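PDB 2J3X: C2 toxin component I from Clostridium botulinum, which acts as the enzymatic component of the binary C2 toxin, an ADP-ribosyltransferase that, in this toxin family, modifies actin. Local coordinates for residues Val102-Lys107 against Ile400-Pro405; Lys107-Asn112 against Val160-Lys165; Leu246-Gly251 against Ile279-Ser284. The protein carries 2 engineered substitutions. All coordinates share one frame; numbering follows the deposited sequence.

Contact 1. Residues Val102-Lys107 against Ile400-Pro405; sequences VNFTPK and IFRITP. With SO4 (sulfate ion), chain P.
Arg-402 reaches from strand 397-411 to the loop that follows strand 98-102 and meets Phe-104 and Lys-107 there. The van der Waals part is slight. NH1 of Arg-402 faces the rim of the Phe-104 ring, 4.2 Å from CE2, and does not come over a face, so although the two planes are only 23° apart the groups do not stack. Nearer the backbone, CG of Arg-402 packs 4.1 Å from the carbonyl O of Lys-107. With CG anti to the backbone N (chi1 -176°), the arginine chain runs out extended and bends only at chi3, which turns the guanidinium group. Thr-404 OG1 stands 3.7 Å off one face of that group, to one side of its middle. The loop leaves the eight-stranded N-terminal sheet and strand 397-411 lies in the five-stranded C-terminal one, so the contact bridges the two halves of the protein. On the strand, Phe-401 and Arg-402 both face Asp-422 in a classic beta bulge. The polar grip on the guanidinium comes from beyond the pair: NH2 makes a salt bridge to Asp-422 and a hydrogen bond to Thr-142 O, while NH1 bonds to Glu-108 O. Asn-103, centre of an inverse gamma turn, receives a hydrogen bond at OD1 from Ser-148 N and gives a weak one from ND2 to O3 of a sulfate, 3.3 Å away, probably from the crystallisation liquor.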
loop_
_atom_site.group_PDB
_atom_site.type_symbol
_atom_site.label_atom_id
_atom_site.label_comp_id
_atom_site.label_asym_id
_atom_site.label_seq_id
_atom_site.Cartn_x
_atom_site.Cartn_y
_atom_site.Cartn_z
ATOM N N VAL A 102 -0.221 -16.910 1.855
ATOM C CA VAL A 102 -0.822 -15.716 1.254
ATOM C C VAL A 102 -0.299 -15.430 -0.155
ATOM O O VAL A 102 0.827 -15.769 -0.497
ATOM C CB VAL A 102 -0.682 -14.453 2.170
ATOM C CG1 VAL A 102 -1.661 -14.533 3.346
ATOM C CG2 VAL A 102 0.728 -14.298 2.737
ATOM N N ASN A 103 -1.129 -14.815 -0.985
ATOM C CA ASN A 103 -0.739 -14.611 -2.389
ATOM C C ASN A 103 0.177 -13.383 -2.563
ATOM O O ASN A 103 -0.300 -12.314 -3.003
ATOM C CB ASN A 103 -1.962 -14.592 -3.289
ATOM C CG ASN A 103 -3.001 -13.521 -2.924
ATOM O OD1 ASN A 103 -3.204 -13.112 -1.749
ATOM N ND2 ASN A 103 -3.730 -13.105 -3.950
ATOM N N PHE A 104 1.453 -13.500 -2.153
ATOM C CA PHE A 104 2.490 -12.464 -2.474
ATOM C C PHE A 104 3.507 -13.080 -3.399
ATOM O O PHE A 104 4.066 -14.150 -3.060
ATOM C CB PHE A 104 3.246 -11.929 -1.258
ATOM C CG PHE A 104 2.506 -10.912 -0.494
ATOM C CD1 PHE A 104 1.529 -11.292 0.457
ATOM C CD2 PHE A 104 2.837 -9.572 -0.631
ATOM C CE1 PHE A 104 0.848 -10.326 1.187
ATOM C CE2 PHE A 104 2.126 -8.606 0.051
ATOM C CZ PHE A 104 1.146 -8.967 0.968
ATOM N N THR A 105 3.781 -12.418 -4.530
ATOM C CA THR A 105 4.915 -12.780 -5.399
ATOM C C THR A 105 6.169 -12.043 -4.990
ATOM O O THR A 105 6.084 -11.071 -4.199
ATOM C CB THR A 105 4.614 -12.378 -6.874
ATOM O OG1 THR A 105 4.430 -10.971 -6.907
ATOM C CG2 THR A 105 3.327 -13.053 -7.343
ATOM N N PRO A 106 7.357 -12.456 -5.507
ATOM C CA PRO A 106 8.554 -11.643 -5.201
ATOM C C PRO A 106 8.374 -10.160 -5.532
ATOM O O PRO A 106 8.759 -9.335 -4.713
ATOM C CB PRO A 106 9.656 -12.277 -6.060
ATOM C CG PRO A 106 9.199 -13.761 -6.199
ATOM C CD PRO A 106 7.682 -13.685 -6.278
ATOM N N LYS A 107 7.772 -9.833 -6.681
ATOM C CA LYS A 107 7.636 -8.385 -7.030
ATOM C C LYS A 107 6.855 -7.637 -5.961
ATOM O O LYS A 107 7.173 -6.486 -5.652
ATOM C CB LYS A 107 6.924 -8.156 -8.388
ATOM C CG LYS A 107 7.816 -8.351 -9.565
ATOM C CD LYS A 107 6.970 -8.471 -10.829
ATOM C CE LYS A 107 7.896 -8.705 -12.040
ATOM N NZ LYS A 107 7.250 -8.501 -13.394
ATOM N N ILE A 400 12.669 4.221 -1.202
ATOM C CA ILE A 400 11.660 3.421 -1.825
ATOM C C ILE A 400 11.936 1.965 -1.632
ATOM O O ILE A 400 13.047 1.503 -1.913
ATOM C CB ILE A 400 11.662 3.695 -3.381
ATOM C CG1 ILE A 400 11.397 5.215 -3.546
ATOM C CG2 ILE A 400 10.633 2.847 -4.080
ATOM C CD1 ILE A 400 11.534 5.715 -5.064
ATOM N N PHE A 401 10.928 1.249 -1.155
ATOM C CA PHE A 401 11.115 -0.191 -0.998
ATOM C C PHE A 401 10.170 -1.033 -1.827
ATOM O O PHE A 401 10.355 -2.262 -1.906
ATOM C CB PHE A 401 11.132 -0.548 0.522
ATOM C CG PHE A 401 9.796 -0.397 1.189
ATOM C CD1 PHE A 401 8.810 -1.464 1.095
ATOM C CD2 PHE A 401 9.475 0.784 1.883
ATOM C CE1 PHE A 401 7.525 -1.305 1.710
ATOM C CE2 PHE A 401 8.171 0.938 2.496
ATOM C CZ PHE A 401 7.219 -0.083 2.383
ATOM N N ARG A 402 9.165 -0.439 -2.483
ATOM C CA ARG A 402 8.358 -1.215 -3.428
ATOM C C ARG A 402 7.574 -0.224 -4.270
ATOM O O ARG A 402 7.245 0.873 -3.807
ATOM C CB ARG A 402 7.361 -2.102 -2.650
ATOM C CG ARG A 402 6.537 -3.032 -3.551
ATOM C CD ARG A 402 5.622 -3.954 -2.669
ATOM N NE ARG A 402 4.568 -3.150 -2.015
ATOM C CZ ARG A 402 3.373 -3.617 -1.611
ATOM N NH1 ARG A 402 3.076 -4.924 -1.717
ATOM N NH2 ARG A 402 2.462 -2.754 -1.131
ATOM N N ILE A 403 7.298 -0.620 -5.501
ATOM C CA ILE A 403 6.570 0.207 -6.441
ATOM C C ILE A 403 5.598 -0.706 -7.105
ATOM O O ILE A 403 5.965 -1.725 -7.728
ATOM C CB ILE A 403 7.517 0.843 -7.526
ATOM C CG1 ILE A 403 8.524 1.748 -6.853
ATOM C CG2 ILE A 403 6.670 1.700 -8.522
ATOM C CD1 ILE A 403 9.774 2.018 -7.754
ATOM N N THR A 404 4.325 -0.341 -6.978
ATOM C CA THR A 404 3.221 -1.148 -7.472
ATOM C C THR A 404 2.443 -0.449 -8.601
ATOM O O THR A 404 1.893 0.620 -8.372
ATOM C CB THR A 404 2.225 -1.382 -6.309
ATOM O OG1 THR A 404 2.929 -2.103 -5.256
ATOM C CG2 THR A 404 1.112 -2.272 -6.814
ATOM N N PRO A 405 2.363 -1.060 -9.787
ATOM C CA PRO A 405 1.559 -0.379 -10.871
ATOM C C PRO A 405 0.056 -0.500 -10.595
ATOM O O PRO A 405 -0.401 -1.543 -10.079
ATOM C CB PRO A 405 1.864 -1.227 -12.135
ATOM C CG PRO A 405 2.920 -2.187 -11.735
ATOM C CD PRO A 405 2.914 -2.341 -10.223
HETATM S S SO4 P . -5.241 -12.444 -8.235
HETATM O O1 SO4 P . -6.313 -13.443 -8.140
HETATM O O2 SO4 P . -5.736 -11.071 -8.034
HETATM O O3 SO4 P . -4.217 -12.700 -7.216
HETATM O O4 SO4 P . -4.724 -12.490 -9.608
#

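Contact 2. Residues Lys107-Asn112 against Val160-Lys165; sequences KELGIN and VPVIVK
Leu-109 overlaps Val-162 and Val-164 with a single methyl, CD1, which reaches CG2 of both valines. In the N-terminal ADP-ribosyltransferase domain these valines lie on strand 162-168 of the mixed sheet, where their side chains point toward the loop; Ile-163 between them turns away to Tyr-101, Tyr-208 and Leu-210. The loop thus covers one face of the strand through a buried, wholly apolar contact. The Leu-109 and Val-164 side chains run in opposite senses and meet where CD1 passes CG2. A chi1 of -61° carries the forked end of the leucine on toward the strand. Phe-104 packs on both Leu-109 and Val-164, and Ile-211 of strand 206-216 also packs against the leucine. A short 3-10 turn at 107-108 leads into Leu-109 and is closed by a 2.9 Å hydrogen bond from Gly-110 N to Lys-107 O. Glu-108 ties this turn to its surroundings: OE1 accepts from Thr-105 N, and OE2 forms a salt bridge with Lys-143. Of the two methyl contacts, Leu-109 CD1 to Val-164 CG2 is the closer, at 4.1 Å, against 4.3 Å from the same CD1 to Val-162 CG2.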
loop_
_atom_site.group_PDB
_atom_site.type_symbol
_atom_site.label_atom_id
_atom_site.label_comp_id
_atom_site.label_asym_id
_atom_site.label_seq_id
_atom_site.Cartn_x
_atom_site.Cartn_y
_atom_site.Cartn_z
ATOM N N LYS A 107 7.772 -9.833 -6.681
ATOM C CA LYS A 107 7.636 -8.385 -7.030
ATOM C C LYS A 107 6.855 -7.637 -5.961
ATOM O O LYS A 107 7.173 -6.486 -5.652
ATOM C CB LYS A 107 6.924 -8.156 -8.388
ATOM C CG LYS A 107 7.816 -8.351 -9.565
ATOM C CD LYS A 107 6.970 -8.471 -10.829
ATOM C CE LYS A 107 7.896 -8.705 -12.040
ATOM N NZ LYS A 107 7.250 -8.501 -13.394
ATOM N N GLU A 108 5.821 -8.283 -5.402
ATOM C CA GLU A 108 5.011 -7.678 -4.332
ATOM C C GLU A 108 5.692 -7.563 -2.968
ATOM O O GLU A 108 5.134 -6.964 -2.032
ATOM C CB GLU A 108 3.701 -8.475 -4.172
ATOM C CG GLU A 108 2.858 -8.476 -5.422
ATOM C CD GLU A 108 1.565 -9.231 -5.184
ATOM O OE1 GLU A 108 1.619 -10.464 -5.107
ATOM O OE2 GLU A 108 0.507 -8.575 -5.032
ATOM N N LEU A 109 6.875 -8.188 -2.837
ATOM C CA LEU A 109 7.754 -8.007 -1.683
ATOM C C LEU A 109 8.898 -7.080 -2.066
ATOM O O LEU A 109 9.898 -7.042 -1.393
ATOM C CB LEU A 109 8.299 -9.389 -1.218
ATOM C CG LEU A 109 7.208 -10.359 -0.791
ATOM C CD1 LEU A 109 7.820 -11.749 -0.583
ATOM C CD2 LEU A 109 6.486 -9.911 0.507
ATOM N N GLY A 110 8.749 -6.357 -3.182
ATOM C CA GLY A 110 9.827 -5.475 -3.648
ATOM C C GLY A 110 11.114 -6.146 -4.115
ATOM O O GLY A 110 12.185 -5.526 -4.087
ATOM N N ILE A 111 11.006 -7.397 -4.565
ATOM C CA ILE A 111 12.171 -8.174 -5.005
ATOM C C ILE A 111 12.162 -8.261 -6.497
ATOM O O ILE A 111 11.263 -8.874 -7.119
ATOM C CB ILE A 111 12.174 -9.609 -4.394
ATOM C CG1 ILE A 111 12.296 -9.524 -2.873
ATOM C CG2 ILE A 111 13.266 -10.511 -5.104
ATOM C CD1 ILE A 111 12.076 -10.976 -2.247
ATOM N N ASN A 112 13.152 -7.582 -7.088
ATOM C CA ASN A 112 13.246 -7.552 -8.532
ATOM C C ASN A 112 14.435 -8.343 -9.045
ATOM O O ASN A 112 14.677 -8.335 -10.240
ATOM C CB ASN A 112 13.343 -6.104 -9.033
ATOM C CG ASN A 112 12.131 -5.267 -8.603
ATOM O OD1 ASN A 112 10.990 -5.723 -8.717
ATOM N ND2 ASN A 112 12.390 -4.047 -8.159
ATOM N N VAL A 160 6.850 -19.793 -8.917
ATOM C CA VAL A 160 7.059 -18.603 -8.063
ATOM C C VAL A 160 7.974 -19.095 -6.930
ATOM O O VAL A 160 7.598 -20.015 -6.216
ATOM C CB VAL A 160 5.726 -18.076 -7.517
ATOM C CG1 VAL A 160 5.958 -16.920 -6.499
ATOM C CG2 VAL A 160 4.790 -17.582 -8.700
ATOM N N PRO A 161 9.213 -18.570 -6.840
ATOM C CA PRO A 161 10.242 -19.150 -5.982
ATOM C C PRO A 161 10.181 -18.739 -4.505
ATOM O O PRO A 161 11.073 -19.086 -3.764
ATOM C CB PRO A 161 11.537 -18.665 -6.628
ATOM C CG PRO A 161 11.150 -17.297 -7.166
ATOM C CD PRO A 161 9.786 -17.512 -7.742
ATOM N N VAL A 162 9.151 -17.988 -4.120
ATOM C CA VAL A 162 8.908 -17.704 -2.683
ATOM C C VAL A 162 7.531 -18.186 -2.278
ATOM O O VAL A 162 6.577 -18.210 -3.097
ATOM C CB VAL A 162 9.059 -16.188 -2.338
ATOM C CG1 VAL A 162 10.434 -15.713 -2.846
ATOM C CG2 VAL A 162 7.885 -15.391 -2.916
ATOM N N ILE A 163 7.413 -18.549 -1.005
ATOM C CA ILE A 163 6.129 -19.006 -0.419
ATOM C C ILE A 163 6.011 -18.179 0.850
ATOM O O ILE A 163 6.946 -18.115 1.609
ATOM C CB ILE A 163 6.145 -20.520 -0.082
ATOM C CG1 ILE A 163 6.217 -21.391 -1.353
ATOM C CG2 ILE A 163 4.867 -20.940 0.650
ATOM C CD1 ILE A 163 6.698 -22.776 -1.008
ATOM N N VAL A 164 4.864 -17.517 1.068
ATOM C CA VAL A 164 4.658 -16.770 2.263
ATOM C C VAL A 164 3.579 -17.407 3.103
ATOM O O VAL A 164 2.441 -17.460 2.673
ATOM C CB VAL A 164 4.243 -15.295 1.888
ATOM C CG1 VAL A 164 4.103 -14.423 3.149
ATOM C CG2 VAL A 164 5.320 -14.691 0.932
ATOM N N LYS A 165 3.965 -17.908 4.269
ATOM C CA LYS A 165 3.041 -18.652 5.182
ATOM C C LYS A 165 2.709 -17.722 6.357
ATOM O O LYS A 165 3.595 -17.006 6.846
ATOM C CB LYS A 165 3.760 -19.901 5.707
ATOM C CG LYS A 165 2.888 -20.833 6.523
ATOM C CD LYS A 165 3.677 -22.107 6.893
ATOM C CE LYS A 165 2.843 -23.018 7.697
ATOM N NZ LYS A 165 3.743 -24.223 7.965
#

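Contact 3. Residues Leu246-Gly251 against Ile279-Ser284; sequences LGALEG and IELISS
Ala-248 presses its methyl against Leu-281 and Ile-282 where helices 243-254 and 273-286 cross. The segment axes are almost perpendicular, with a signed crossing angle of -101°, and approach to 8.2 Å, close for two helices. A small residue at the crossing suits this spacing: Ala-248 has only CB to place between the backbones, and it points toward the other helix. The tight part is here. CB of Ala-248 stands 3.4 Å from CB of Leu-281, shorter than usual for two carbons, and 4.0 Å from CG1 of Ile-282. Ile-282 also lies against backbone, with CG1 3.7 Å from the carbonyl O of Ala-248. Its chi1 of -63° swings CG1 away from its own carbonyl group, and the branch that ends in CD1 follows the Ala-248 carbonyl instead, CD1 being 3.9 Å from Ala-248 O.

Packing is looser away from Ala-248. CA of Leu-249 and CA of Ile-282, 5.4 Å apart, are the nearest such pair. Their side chains nevertheless meet only at CD1 of Leu-249 and CG2 of Ile-282, 4.3 Å apart, and this looser side is buried. The open side is marked by Ala-248 and Leu-281, both partly exposed: the tight contact of their CB atoms lies at its base, and at its margin CD1 of Leu-281 is 4.1 Å from CB of Ala-248.

The contact joins two helices of the C-terminal ADP-ribosyltransferase domain, far from the centre of the chain. Ser-284 OG hydrogen-bonds to Gln-245 NE2, adding a polar tie between the same helices. Helix 257-265, between them in sequence, brings Ile-260 against Ile-282 and Ile-279, while Ser-283 OG bonds to Asn-393 OD1 in the loop between strands 389-392 and 397-411.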
loop_
_atom_site.group_PDB
_atom_site.type_symbol
_atom_site.label_atom_id
_atom_site.label_comp_id
_atom_site.label_asym_id
_atom_site.label_seq_id
_atom_site.Cartn_x
_atom_site.Cartn_y
_atom_site.Cartn_z
ATOM N N LEU A 246 3.934 29.988 15.628
ATOM C CA LEU A 246 2.682 30.148 14.888
ATOM C C LEU A 246 2.808 31.106 13.708
ATOM O O LEU A 246 2.395 30.764 12.594
ATOM C CB LEU A 246 1.557 30.589 15.838
ATOM C CG LEU A 246 0.181 30.704 15.157
ATOM C CD1 LEU A 246 -0.358 29.374 14.528
ATOM C CD2 LEU A 246 -0.843 31.383 16.111
ATOM N N GLY A 247 3.400 32.286 13.932
ATOM C CA GLY A 247 3.524 33.270 12.846
ATOM C C GLY A 247 4.376 32.752 11.718
ATOM O O GLY A 247 4.051 32.922 10.559
ATOM N N ALA A 248 5.464 32.083 12.063
ATOM C CA ALA A 248 6.361 31.537 11.041
ATOM C C ALA A 248 5.676 30.432 10.242
ATOM O O ALA A 248 5.714 30.427 8.998
ATOM C CB ALA A 248 7.682 31.054 11.690
ATOM N N LEU A 249 4.977 29.524 10.938
ATOM C CA LEU A 249 4.220 28.487 10.232
ATOM C C LEU A 249 3.082 29.049 9.345
ATOM O O LEU A 249 2.921 28.652 8.198
ATOM C CB LEU A 249 3.728 27.444 11.265
ATOM C CG LEU A 249 3.005 26.255 10.668
ATOM C CD1 LEU A 249 3.781 25.520 9.522
ATOM C CD2 LEU A 249 2.714 25.242 11.878
ATOM N N GLU A 250 2.323 30.020 9.858
ATOM C CA GLU A 250 1.315 30.748 9.084
ATOM C C GLU A 250 1.914 31.330 7.811
ATOM O O GLU A 250 1.329 31.217 6.741
ATOM C CB GLU A 250 0.761 31.916 9.899
ATOM C CG GLU A 250 -0.117 31.488 11.087
ATOM C CD GLU A 250 -1.468 30.943 10.670
ATOM O OE1 GLU A 250 -1.814 30.966 9.460
ATOM O OE2 GLU A 250 -2.213 30.520 11.574
ATOM N N GLY A 251 3.084 31.941 7.972
ATOM C CA GLY A 251 3.747 32.615 6.839
ATOM C C GLY A 251 4.067 31.590 5.773
ATOM O O GLY A 251 3.852 31.825 4.584
ATOM N N ILE A 279 12.934 29.844 8.896
ATOM C CA ILE A 279 13.067 28.397 8.713
ATOM C C ILE A 279 13.334 27.696 10.052
ATOM O O ILE A 279 12.766 26.636 10.297
ATOM C CB ILE A 279 14.130 28.095 7.669
ATOM C CG1 ILE A 279 13.581 28.483 6.306
ATOM C CG2 ILE A 279 14.624 26.596 7.694
ATOM C CD1 ILE A 279 14.728 28.703 5.258
ATOM N N GLU A 280 14.144 28.300 10.920
ATOM C CA GLU A 280 14.426 27.737 12.250
ATOM C C GLU A 280 13.116 27.625 13.037
ATOM O O GLU A 280 12.864 26.623 13.703
ATOM C CB GLU A 280 15.428 28.628 12.998
ATOM C CG GLU A 280 16.035 28.025 14.251
ATOM C CD GLU A 280 16.969 28.982 14.993
ATOM O OE1 GLU A 280 17.393 30.015 14.405
ATOM O OE2 GLU A 280 17.283 28.693 16.171
ATOM N N LEU A 281 12.284 28.658 12.953
ATOM C CA LEU A 281 10.987 28.657 13.658
ATOM C C LEU A 281 10.013 27.609 13.091
ATOM O O LEU A 281 9.241 27.029 13.853
ATOM C CB LEU A 281 10.338 30.066 13.642
ATOM C CG LEU A 281 11.018 31.099 14.562
ATOM C CD1 LEU A 281 10.534 32.538 14.234
ATOM C CD2 LEU A 281 10.739 30.753 15.975
ATOM N N ILE A 282 9.999 27.403 11.772
ATOM C CA ILE A 282 9.071 26.433 11.202
ATOM C C ILE A 282 9.503 25.029 11.634
ATOM O O ILE A 282 8.649 24.212 12.017
ATOM C CB ILE A 282 8.992 26.553 9.697
ATOM C CG1 ILE A 282 8.441 27.938 9.330
ATOM C CG2 ILE A 282 8.093 25.478 9.071
ATOM C CD1 ILE A 282 8.824 28.352 7.886
ATOM N N SER A 283 10.814 24.758 11.579
ATOM C CA SER A 283 11.306 23.434 12.001
ATOM C C SER A 283 11.031 23.233 13.475
ATOM O O SER A 283 10.605 22.150 13.865
ATOM C CB SER A 283 12.813 23.264 11.723
ATOM O OG SER A 283 13.063 23.055 10.327
ATOM N N SER A 284 11.230 24.289 14.284
ATOM C CA SER A 284 10.951 24.281 15.715
ATOM C C SER A 284 9.445 23.934 15.937
ATOM O O SER A 284 9.095 23.016 16.704
ATOM C CB SER A 284 11.257 25.710 16.275
ATOM O OG SER A 284 11.133 25.736 17.661
#

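From the N terminus, the chain leaves strand 98-102 through the loop that supplies the first segments of contacts 1 and 2, which share Lys-107. Contact 2 closes first, when strand 162-168 returns alongside strand 98-102 and meets that loop within the N-terminal domain. Contact 3 follows in series, closing a short, helical loop in the C-terminal domain. Contact 1 closes last, at strand 397-411, and both others nest inside its loop; none cross. Contacts 1 and 2 also touch: Val-102 N to Val-164 O lies within the N-terminal sheet, whereas Arg-402 joins the C-terminal sheet to the shared loop. Contact 3 stands apart, its centre about 39 Å from that of contact 1.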